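Putative acetyltransferase (Clostridium difficile, PDB 3DSB) probably works as a GNAT-family acyltransferase, transferring acyl groups other than amino-acyl groups. Local coordinates at residues Asp15-Ile20 against Lys43-Leu48; Asn83-Gln88 against Lys110-Lys115; Tyr104-Ile109 against Met122-Glu127. All coordinates share one frame; numbering follows the deposited sequence. Where two conformers were deposited one is given.

Contact 1: Asp15-Ile20 against Lys43-Leu48; sequences DDLDTI and KGVKAL
Leu17 and Ile20 of helix 17-32 rest on Val45 of helix 38-50, joining the two helices that precede strand 56-62 in this GNAT fold. One methyl group serves both: Val45 CG1 lies 3.6 Å from Leu17 CD1 and equally 3.6 Å from Ile20 CG2, so the valine enters between two side chains one helical turn apart. A beta-branched residue suits the spot because its methyls sit close to the backbone and let the helices come near; the CA atoms of Leu17 and Lys46 are 6.4 Å apart. Leu17 reaches across because its CG is trans to the backbone N (chi1 169°), and its longer branch spans a gap that its CB alone would not. Lys46 lends just the start of its chain, while its extended remainder leads the ammonium away from the apolar patch. Further out, Tyr57 of strand 56-62 packs on both Ile20 and Val45, seating the helix pair on the sheet, and a salt bridge from Asp16 to Arg10 ties the turn before helix 17-32 to strand 7-11. NE1 of Trp76 of the second subunit is hydrogen-bonded to Gly44 O. Beside Val45, Leu17 CD1 also stands 3.7 Å from the backbone N of Lys46.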
loop_
_atom_site.group_PDB
_atom_site.type_symbol
_atom_site.label_atom_id
_atom_site.label_comp_id
_atom_site.label_asym_id
_atom_site.label_seq_id
_atom_site.Cartn_x
_atom_site.Cartn_y
_atom_site.Cartn_z
ATOM N N ASP A 15 -0.144 18.861 17.163
ATOM C CA ASP A 15 -0.738 18.834 18.510
ATOM C C ASP A 15 -1.643 17.646 18.809
ATOM O O ASP A 15 -1.937 17.370 19.963
ATOM C CB ASP A 15 -1.528 20.122 18.773
ATOM C CG ASP A 15 -0.655 21.222 19.331
ATOM O OD1 ASP A 15 -1.222 22.220 19.829
ATOM O OD2 ASP A 15 0.595 21.072 19.299
ATOM N N ASP A 16 -2.102 16.964 17.760
ATOM C CA ASP A 16 -2.952 15.795 17.932
ATOM C C ASP A 16 -2.149 14.509 18.201
ATOM O O ASP A 16 -2.749 13.441 18.426
ATOM C CB ASP A 16 -3.726 15.567 16.650
ATOM C CG ASP A 16 -4.669 16.706 16.295
ATOM O OD1 ASP A 16 -5.291 17.301 17.217
ATOM O OD2 ASP A 16 -4.815 16.938 15.077
ATOM N N LEU A 17 -0.825 14.602 18.187
ATOM C CA LEU A 17 0.033 13.414 18.335
ATOM C C LEU A 17 -0.371 12.524 19.507
ATOM O O LEU A 17 -0.537 11.320 19.356
ATOM C CB LEU A 17 1.517 13.818 18.483
ATOM C CG LEU A 17 2.511 12.706 18.897
ATOM C CD1 LEU A 17 2.614 11.645 17.799
ATOM C CD2 LEU A 17 3.905 13.226 19.170
ATOM N N ASP A 18 -0.478 13.089 20.706
ATOM C CA ASP A 18 -0.697 12.225 21.853
ATOM C C ASP A 18 -2.042 11.520 21.794
ATOM O O ASP A 18 -2.149 10.330 22.129
ATOM C CB ASP A 18 -0.590 13.021 23.168
ATOM C CG ASP A 18 0.833 13.412 23.500
ATOM O OD1 ASP A 18 1.767 13.019 22.763
ATOM O OD2 ASP A 18 1.015 14.126 24.515
ATOM N N THR A 19 -3.066 12.251 21.357
ATOM C CA THR A 19 -4.406 11.663 21.247
ATOM C C THR A 19 -4.453 10.579 20.157
ATOM O O THR A 19 -5.025 9.511 20.362
ATOM C CB THR A 19 -5.428 12.749 20.979
ATOM O OG1 THR A 19 -5.368 13.675 22.073
ATOM C CG2 THR A 19 -6.833 12.168 20.879
ATOM N N ILE A 20 -3.869 10.848 18.998
ATOM C CA ILE A 20 -3.864 9.838 17.916
ATOM C C ILE A 20 -3.086 8.586 18.338
ATOM O O ILE A 20 -3.499 7.453 18.024
ATOM C CB ILE A 20 -3.310 10.450 16.612
ATOM C CG1 ILE A 20 -4.333 11.462 16.062
ATOM C CG2 ILE A 20 -3.010 9.387 15.585
ATOM C CD1 ILE A 20 -3.816 12.308 14.907
ATOM N N LYS A 43 6.604 7.376 17.667
ATOM C CA LYS A 43 7.492 7.751 16.565
ATOM C C LYS A 43 6.791 7.572 15.205
ATOM O O LYS A 43 6.948 8.412 14.306
ATOM C CB LYS A 43 8.766 6.895 16.560
ATOM C CG LYS A 43 9.744 7.253 17.681
ATOM C CD LYS A 43 10.913 6.299 17.769
ATOM C CE LYS A 43 11.771 6.644 18.985
ATOM N NZ LYS A 43 12.766 5.587 19.221
ATOM N N GLY A 44 6.060 6.459 15.069
ATOM C CA GLY A 44 5.384 6.196 13.803
ATOM C C GLY A 44 4.301 7.213 13.507
ATOM O O GLY A 44 4.095 7.575 12.353
ATOM N N VAL A 45 3.520 7.590 14.520
ATOM C CA VAL A 45 2.467 8.597 14.298
ATOM C C VAL A 45 3.104 9.958 13.973
ATOM O O VAL A 45 2.686 10.646 13.045
ATOM C CB VAL A 45 1.588 8.728 15.553
ATOM C CG1 VAL A 45 0.588 9.905 15.414
ATOM C CG2 VAL A 45 0.842 7.426 15.759
ATOM N N LYS A 46 4.129 10.334 14.741
ATOM C CA LYS A 46 4.822 11.614 14.472
ATOM C C LYS A 46 5.346 11.645 13.033
ATOM O O LYS A 46 5.224 12.664 12.315
ATOM C CB LYS A 46 5.969 11.819 15.471
ATOM C CG LYS A 46 6.713 13.127 15.266
ATOM C CD LYS A 46 7.966 13.141 16.152
ATOM C CE LYS A 46 8.606 14.524 16.129
ATOM N NZ LYS A 46 9.705 14.610 17.138
ATOM N N ALA A 47 5.974 10.541 12.609
ATOM C CA ALA A 47 6.577 10.531 11.282
ATOM C C ALA A 47 5.492 10.774 10.232
ATOM O O ALA A 47 5.692 11.508 9.255
ATOM C CB ALA A 47 7.318 9.209 11.007
ATOM N N LEU A 48 4.331 10.151 10.423
ATOM C CA LEU A 48 3.244 10.327 9.484
ATOM C C LEU A 48 2.719 11.770 9.535
ATOM O O LEU A 48 2.486 12.387 8.492
ATOM C CB LEU A 48 2.160 9.283 9.794
ATOM C CG LEU A 48 1.167 8.861 8.718
ATOM C CD1 LEU A 48 0.454 7.582 9.196
ATOM C CD2 LEU A 48 0.172 9.964 8.456
#

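Contact 2: Asn83-Gln88 against Lys110-Lys115; sequences NFLWIQ and KNICDK. With BET (trimethyl glycine), chain D.
Leu85 and Cys113 meet because each turns its first bond toward the other: CG of Leu85 is trans to its backbone N (chi1 -176°), sending the isobutyl group out from the strand, while SG of Cys113 is trans to its carbonyl carbon (chi1 -68°) and leans in from the helix. The sulfur settles against the whole leucine side chain, 3.9 Å from Leu85 CD1 and 4.0 Å from Leu85 CB. Leu85 was modelled in two conformers, and the one described has a chi2 of 146°, away from a staggered value, so this branch probably retains some freedom. Ile112 adds a looser touch, its CG2 lying 4.4 Å from Leu85 CD1. Cysteine, small and weakly polar, suits a helix face lying on an apolar strand; the CA atoms of Leu85 and Cys113 are 7.5 Å apart.

These segments belong to a beta-alpha-beta unit, strand 82-92, helix 101-115 and strand 119-127, a central piece of the GNAT fold, and this contact lays the C-terminal part of helix 101-115 on the first strand. Backbone hydrogen bonds of Leu85 with Gly121 and Arg123 hold the strand against its parallel neighbour and so fix where the leucine projects. Phe84 points away from the helix, to the other face of the sheet, where it serves the ligand pocket: the CA of a bound trimethyl glycine lies at the ring edge, near its plane, 3.4 Å from Phe84 CE2. The same ring makes a cation-pi contact with Arg123. On the helix, Asp114 OD2 is hydrogen-bonded to Tyr152 OH of the second subunit.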
loop_
_atom_site.group_PDB
_atom_site.type_symbol
_atom_site.label_atom_id
_atom_site.label_comp_id
_atom_site.label_asym_id
_atom_site.label_seq_id
_atom_site.Cartn_x
_atom_site.Cartn_y
_atom_site.Cartn_z
ATOM N N ASN A 83 -3.774 7.006 -7.825
ATOM C CA ASN A 83 -3.544 6.403 -6.510
ATOM C C ASN A 83 -4.737 5.582 -6.078
ATOM O O ASN A 83 -5.894 6.019 -6.272
ATOM C CB ASN A 83 -3.372 7.459 -5.426
ATOM C CG ASN A 83 -1.977 7.994 -5.341
ATOM O OD1 ASN A 83 -1.766 9.223 -5.519
ATOM N ND2 ASN A 83 -1.019 7.144 -5.101
ATOM N N PHE A 84 -4.465 4.435 -5.444
ATOM C CA PHE A 84 -5.461 3.841 -4.558
ATOM C C PHE A 84 -5.245 4.433 -3.191
ATOM O O PHE A 84 -4.105 4.631 -2.747
ATOM C CB PHE A 84 -5.209 2.347 -4.458
ATOM C CG PHE A 84 -5.582 1.591 -5.686
ATOM C CD1 PHE A 84 -6.905 1.192 -5.907
ATOM C CD2 PHE A 84 -4.606 1.251 -6.628
ATOM C CE1 PHE A 84 -7.260 0.477 -7.030
ATOM C CE2 PHE A 84 -4.951 0.538 -7.784
ATOM C CZ PHE A 84 -6.285 0.141 -7.978
ATOM N N LEU A 85 -6.349 4.726 -2.515
ATOM C CA LEU A 85 -6.288 5.124 -1.135
ATOM C C LEU A 85 -6.545 3.879 -0.263
ATOM O O LEU A 85 -7.543 3.170 -0.510
ATOM C CB LEU A 85 -7.323 6.233 -0.923
ATOM C CG LEU A 85 -7.455 6.950 0.408
ATOM C CD1 LEU A 85 -7.841 8.407 0.179
ATOM C CD2 LEU A 85 -8.470 6.268 1.292
ATOM N N TRP A 86 -5.642 3.596 0.686
ATOM C CA TRP A 86 -5.797 2.406 1.549
ATOM C C TRP A 86 -6.122 2.874 2.962
ATOM O O TRP A 86 -5.300 3.510 3.615
ATOM C CB TRP A 86 -4.496 1.590 1.590
ATOM C CG TRP A 86 -4.255 0.788 0.387
ATOM C CD1 TRP A 86 -3.822 1.219 -0.838
ATOM C CD2 TRP A 86 -4.562 -0.618 0.236
ATOM N NE1 TRP A 86 -3.745 0.143 -1.725
ATOM C CE2 TRP A 86 -4.174 -0.996 -1.082
ATOM C CE3 TRP A 86 -4.995 -1.616 1.120
ATOM C CZ2 TRP A 86 -4.317 -2.312 -1.558
ATOM C CZ3 TRP A 86 -5.156 -2.908 0.639
ATOM C CH2 TRP A 86 -4.795 -3.251 -0.675
ATOM N N ILE A 87 -7.325 2.557 3.438
ATOM C CA ILE A 87 -7.714 2.930 4.822
ATOM C C ILE A 87 -7.046 1.940 5.749
ATOM O O ILE A 87 -7.282 0.719 5.623
ATOM C CB ILE A 87 -9.258 2.900 5.001
ATOM C CG1 ILE A 87 -9.900 3.945 4.080
ATOM C CG2 ILE A 87 -9.641 3.113 6.474
ATOM C CD1 ILE A 87 -11.417 3.856 4.019
ATOM N N GLN A 88 -6.262 2.436 6.696
ATOM C CA GLN A 88 -5.472 1.606 7.613
ATOM C C GLN A 88 -6.028 1.529 9.018
ATOM O O GLN A 88 -5.756 0.584 9.742
ATOM C CB GLN A 88 -4.016 2.098 7.694
ATOM C CG GLN A 88 -3.308 2.164 6.353
ATOM C CD GLN A 88 -3.132 0.829 5.633
ATOM O OE1 GLN A 88 -3.464 -0.242 6.173
ATOM N NE2 GLN A 88 -2.615 0.896 4.388
ATOM N N LYS A 110 -14.663 8.274 1.493
ATOM C CA LYS A 110 -15.291 7.873 0.199
ATOM C C LYS A 110 -15.513 9.098 -0.661
ATOM O O LYS A 110 -15.282 9.037 -1.882
ATOM C CB LYS A 110 -16.617 7.132 0.406
ATOM C CG LYS A 110 -16.450 5.693 0.878
ATOM C CD LYS A 110 -17.716 5.062 1.435
ATOM C CE LYS A 110 -18.774 4.986 0.419
ATOM N NZ LYS A 110 -19.993 4.344 0.996
ATOM N N ASN A 111 -15.973 10.209 -0.052
ATOM C CA ASN A 111 -16.187 11.442 -0.818
ATOM C C ASN A 111 -14.892 12.001 -1.393
ATOM O O ASN A 111 -14.850 12.446 -2.549
ATOM C CB ASN A 111 -16.898 12.505 0.050
ATOM C CG ASN A 111 -17.058 13.834 -0.687
ATOM O OD1 ASN A 111 -16.389 14.824 -0.369
ATOM N ND2 ASN A 111 -17.898 13.840 -1.704
ATOM N N ILE A 112 -13.829 11.979 -0.604
ATOM C CA ILE A 112 -12.510 12.382 -1.125
ATOM C C ILE A 112 -12.173 11.551 -2.372
ATOM O O ILE A 112 -11.727 12.090 -3.397
ATOM C CB ILE A 112 -11.369 12.222 -0.068
ATOM C CG1 ILE A 112 -11.469 13.341 0.992
ATOM C CG2 ILE A 112 -9.976 12.149 -0.710
ATOM C CD1 ILE A 112 -10.545 13.114 2.181
ATOM N N CYS A 113 -12.431 10.238 -2.302
ATOM C CA CYS A 113 -12.080 9.358 -3.442
ATOM C C CYS A 113 -12.955 9.666 -4.669
ATOM O O CYS A 113 -12.457 9.729 -5.806
ATOM C CB CYS A 113 -12.247 7.888 -3.042
ATOM S SG CYS A 113 -11.013 7.396 -1.809
ATOM N N ASP A 114 -14.231 9.912 -4.445
ATOM C CA ASP A 114 -15.133 10.093 -5.568
ATOM C C ASP A 114 -14.894 11.456 -6.233
ATOM O O ASP A 114 -15.060 11.604 -7.450
ATOM C CB ASP A 114 -16.578 9.953 -5.097
ATOM C CG ASP A 114 -16.976 8.485 -4.875
ATOM O OD1 ASP A 114 -16.356 7.560 -5.483
ATOM O OD2 ASP A 114 -17.940 8.264 -4.125
ATOM N N LYS A 115 -14.439 12.431 -5.463
ATOM C CA LYS A 115 -14.266 13.796 -6.015
ATOM C C LYS A 115 -12.908 14.015 -6.682
ATOM O O LYS A 115 -12.664 15.038 -7.369
ATOM C CB LYS A 115 -14.442 14.840 -4.903
ATOM C CG LYS A 115 -15.841 14.926 -4.322
ATOM C CD LYS A 115 -16.877 15.489 -5.297
ATOM C CE LYS A 115 -18.247 15.550 -4.602
ATOM N NZ LYS A 115 -19.402 15.953 -5.487
HETATM N N BET D . -5.207 -3.230 -9.828
HETATM C CA BET D . -4.501 -1.921 -10.037
HETATM C C BET D . -3.411 -1.806 -11.093
HETATM O O BET D . -2.315 -1.196 -10.832
HETATM O OXT BET D . -3.720 -2.218 -12.243
HETATM C C1 BET D . -4.886 -3.688 -8.489
HETATM C C2 BET D . -6.670 -3.127 -9.920
HETATM C C3 BET D . -4.794 -4.268 -10.782
#

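Contact 3: Tyr104-Ile109 against Met122-Glu127. With BET (trimethyl glycine), chain D; BET (trimethyl glycine), chain F.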
loop_
_atom_site.group_PDB
_atom_site.type_symbol
_atom_site.label_atom_id
_atom_site.label_comp_id
_atom_site.label_asym_id
_atom_site.label_seq_id
_atom_site.Cartn_x
_atom_site.Cartn_y
_atom_site.Cartn_z
ATOM N N TYR A 104 -19.508 8.590 9.499
ATOM C CA TYR A 104 -19.172 9.944 9.037
ATOM C C TYR A 104 -17.734 9.965 8.505
ATOM O O TYR A 104 -17.444 10.582 7.453
ATOM C CB TYR A 104 -19.298 10.997 10.146
ATOM C CG TYR A 104 -20.694 11.427 10.511
ATOM C CD1 TYR A 104 -21.582 11.866 9.540
ATOM C CD2 TYR A 104 -21.106 11.384 11.838
ATOM C CE1 TYR A 104 -22.887 12.258 9.900
ATOM C CE2 TYR A 104 -22.395 11.775 12.217
ATOM C CZ TYR A 104 -23.273 12.194 11.239
ATOM O OH TYR A 104 -24.561 12.567 11.626
ATOM N N LEU A 105 -16.822 9.335 9.244
ATOM C CA LEU A 105 -15.409 9.319 8.810
ATOM C C LEU A 105 -15.243 8.514 7.544
ATOM O O LEU A 105 -14.586 8.942 6.605
ATOM C CB LEU A 105 -14.518 8.749 9.923
ATOM C CG LEU A 105 -14.343 9.677 11.127
ATOM C CD1 LEU A 105 -13.602 8.933 12.199
ATOM C CD2 LEU A 105 -13.611 10.947 10.704
ATOM N N PHE A 106 -15.838 7.328 7.512
ATOM C CA PHE A 106 -15.661 6.463 6.348
ATOM C C PHE A 106 -16.238 7.122 5.089
ATOM O O PHE A 106 -15.639 7.086 4.001
ATOM C CB PHE A 106 -16.348 5.136 6.647
ATOM C CG PHE A 106 -15.544 3.972 6.261
ATOM C CD1 PHE A 106 -14.682 3.352 7.168
ATOM C CD2 PHE A 106 -15.648 3.479 4.976
ATOM C CE1 PHE A 106 -13.875 2.237 6.769
ATOM C CE2 PHE A 106 -14.893 2.391 4.573
ATOM C CZ PHE A 106 -14.003 1.771 5.471
ATOM N N ASN A 107 -17.415 7.728 5.236
ATOM C CA ASN A 107 -18.046 8.396 4.100
ATOM C C ASN A 107 -17.303 9.655 3.684
ATOM O O ASN A 107 -17.293 10.027 2.497
ATOM C CB ASN A 107 -19.532 8.628 4.385
ATOM C CG ASN A 107 -20.340 7.352 4.237
ATOM O OD1 ASN A 107 -20.056 6.547 3.359
ATOM N ND2 ASN A 107 -21.318 7.144 5.118
ATOM N N TYR A 108 -16.655 10.318 4.642
ATOM C CA TYR A 108 -15.797 11.450 4.317
ATOM C C TYR A 108 -14.655 11.022 3.388
ATOM O O TYR A 108 -14.362 11.697 2.408
ATOM C CB TYR A 108 -15.219 12.044 5.615
ATOM C CG TYR A 108 -14.531 13.393 5.461
ATOM C CD1 TYR A 108 -15.283 14.563 5.565
ATOM C CD2 TYR A 108 -13.149 13.504 5.250
ATOM C CE1 TYR A 108 -14.725 15.800 5.443
ATOM C CE2 TYR A 108 -12.565 14.802 5.108
ATOM C CZ TYR A 108 -13.375 15.926 5.219
ATOM O OH TYR A 108 -12.856 17.233 5.099
ATOM N N ILE A 109 -14.027 9.900 3.678
ATOM C CA ILE A 109 -12.940 9.411 2.829
ATOM C C ILE A 109 -13.511 8.941 1.480
ATOM O O ILE A 109 -12.906 9.195 0.433
ATOM C CB ILE A 109 -12.126 8.316 3.550
ATOM C CG1 ILE A 109 -11.588 8.841 4.899
ATOM C CG2 ILE A 109 -11.040 7.768 2.622
ATOM C CD1 ILE A 109 -10.790 10.108 4.840
HETATM N N MSE A 122 -10.393 2.598 -3.614
HETATM C CA MSE A 122 -10.260 2.742 -2.167
HETATM C C MSE A 122 -10.263 1.346 -1.614
HETATM O O MSE A 122 -11.175 0.563 -1.918
HETATM C CB MSE A 122 -11.438 3.559 -1.587
HETATM C CG MSE A 122 -11.254 3.901 -0.142
HETATM SE SE MSE A 122 -12.805 4.907 0.478
HETATM C CE MSE A 122 -13.769 3.384 1.274
ATOM N N ARG A 123 -9.224 1.002 -0.847
ATOM C CA ARG A 123 -9.015 -0.377 -0.424
ATOM C C ARG A 123 -8.678 -0.500 1.040
ATOM O O ARG A 123 -8.314 0.481 1.653
ATOM C CB ARG A 123 -7.911 -1.010 -1.270
ATOM C CG ARG A 123 -8.358 -1.238 -2.702
ATOM C CD ARG A 123 -7.232 -1.729 -3.603
ATOM N NE ARG A 123 -7.828 -2.172 -4.859
ATOM C CZ ARG A 123 -7.121 -2.583 -5.904
ATOM N NH1 ARG A 123 -5.803 -2.605 -5.828
ATOM N NH2 ARG A 123 -7.760 -2.952 -7.009
ATOM N N LEU A 124 -8.810 -1.708 1.589
ATOM C CA LEU A 124 -8.259 -1.970 2.911
ATOM C C LEU A 124 -7.972 -3.455 3.002
ATOM O O LEU A 124 -8.524 -4.265 2.215
ATOM C CB LEU A 124 -9.170 -1.477 4.055
ATOM C CG LEU A 124 -10.572 -2.084 4.171
ATOM C CD1 LEU A 124 -10.570 -3.489 4.791
ATOM C CD2 LEU A 124 -11.495 -1.156 4.991
ATOM N N TYR A 125 -7.139 -3.844 3.965
ATOM C CA TYR A 125 -6.998 -5.300 4.294
ATOM C C TYR A 125 -7.369 -5.493 5.759
ATOM O O TYR A 125 -7.137 -4.602 6.596
ATOM C CB TYR A 125 -5.595 -5.891 3.926
ATOM C CG TYR A 125 -4.418 -5.197 4.622
ATOM C CD1 TYR A 125 -3.998 -5.620 5.898
ATOM C CD2 TYR A 125 -3.775 -4.087 4.049
ATOM C CE1 TYR A 125 -2.962 -4.965 6.594
ATOM C CE2 TYR A 125 -2.697 -3.463 4.711
ATOM C CZ TYR A 125 -2.325 -3.885 5.998
ATOM O OH TYR A 125 -1.308 -3.260 6.738
ATOM N N VAL A 126 -7.938 -6.658 6.062
ATOM C CA VAL A 126 -8.384 -6.975 7.411
ATOM C C VAL A 126 -8.158 -8.444 7.732
ATOM O O VAL A 126 -8.215 -9.296 6.842
ATOM C CB VAL A 126 -9.885 -6.581 7.572
ATOM C CG1 VAL A 126 -10.812 -7.368 6.612
ATOM C CG2 VAL A 126 -10.353 -6.700 9.033
ATOM N N GLU A 127 -7.883 -8.742 8.993
ATOM C CA GLU A 127 -7.711 -10.140 9.390
ATOM C C GLU A 127 -8.908 -10.978 8.993
ATOM O O GLU A 127 -10.058 -10.544 9.162
ATOM C CB GLU A 127 -7.561 -10.248 10.918
ATOM C CG GLU A 127 -6.309 -9.726 11.479
ATOM C CD GLU A 127 -6.269 -9.807 13.026
ATOM O OE1 GLU A 127 -7.252 -10.265 13.637
ATOM O OE2 GLU A 127 -5.255 -9.377 13.603
HETATM N N BET D . -5.207 -3.230 -9.828
HETATM C CA BET D . -4.501 -1.921 -10.037
HETATM C C BET D . -3.411 -1.806 -11.093
HETATM O O BET D . -2.315 -1.196 -10.832
HETATM O OXT BET D . -3.720 -2.218 -12.243
HETATM C C1 BET D . -4.886 -3.688 -8.489
HETATM C C2 BET D . -6.670 -3.127 -9.920
HETATM C C3 BET D . -4.794 -4.268 -10.782
HETATM N N BET F . 0.252 -4.985 10.283
HETATM C CA BET F . 1.111 -3.771 10.280
HETATM C C BET F . 0.692 -2.568 11.087
HETATM O O BET F . 0.717 -1.325 10.646
HETATM O OXT BET F . 0.507 -2.917 12.259
HETATM C C1 BET F . 1.027 -6.223 10.452
HETATM C C2 BET F . -0.833 -4.947 11.274
HETATM C C3 BET F . -0.278 -5.021 8.927
#
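From Phe106 to Ile109 the helix passes over Met122 and Leu124 of the strand, the axes of the two short segments approaching to 11.5 Å with N-to-C directions 132° apart, as expected where a helix runs back over the sheet in a beta-alpha-beta crossover. Met122, present as selenomethionine, does most of the bridging. Its chain is extended as far as the selenium and then bends (chi3 97°), which carries CE to within 3.6 Å of Phe106 CE2, while SE lies 4.0 Å from Ile109 CG2. A long, unbranched and flexible side chain can thus follow the uneven surface between ring and branched aliphatic group. Leu124 comes to the ring differently: with its CG between backbone N and carbonyl carbon (chi1 61°), CD2 is brought to the edge of the Phe106 ring, in plane, 3.9 Å from CZ. Phe106 also packs on Ile87 of strand 82-92 and meets the Phe102 ring nearly parallel.

Arg123 and Tyr125 belong to the other face of the strand, and each meets a trimethyl glycine. C1 of one ligand sits at the edge of the Arg123 guanidinium, 3.0 Å from NH1; Tyr125 OH is 3.0 Å from C3 of the other. Both approaches are short for a methyl carbon, so fine details of the ligand poses are doubtful. The strand pairs antiparallel with one of the second subunit, whose Glu151 forms a salt bridge with Arg123 NE. The Glu151 carboxylate probably offsets part of the positive charge of the guanidinium, which lies close to the quaternary ammonium of a zwitterionic ligand, while the helix side, where the three contacts are all between apolar side chains, is held mainly by dispersion and the burial of apolar surface.

Overall arrangement
Contacts 2 and 3 work as one unit: their centres are about 8 Å apart, both use helix 101-115, and their strands are parallel neighbours, with Ile87 N probably hydrogen-bonded to Arg123 O at 2.9 Å. On the opposite side of the sheet, Phe84 of contact 2 and Arg123 of contact 3 share one trimethyl glycine, which Ser77 also binds, while Tyr125 of contact 3 reaches the second. Contact 1 stands apart, its centre about 21 Å from that of contact 2 and 20 Å from that of contact 3, though the Val45 side chain lies about 10 Å from the trimethyl glycine that Tyr125 touches. All three touch the second subunit.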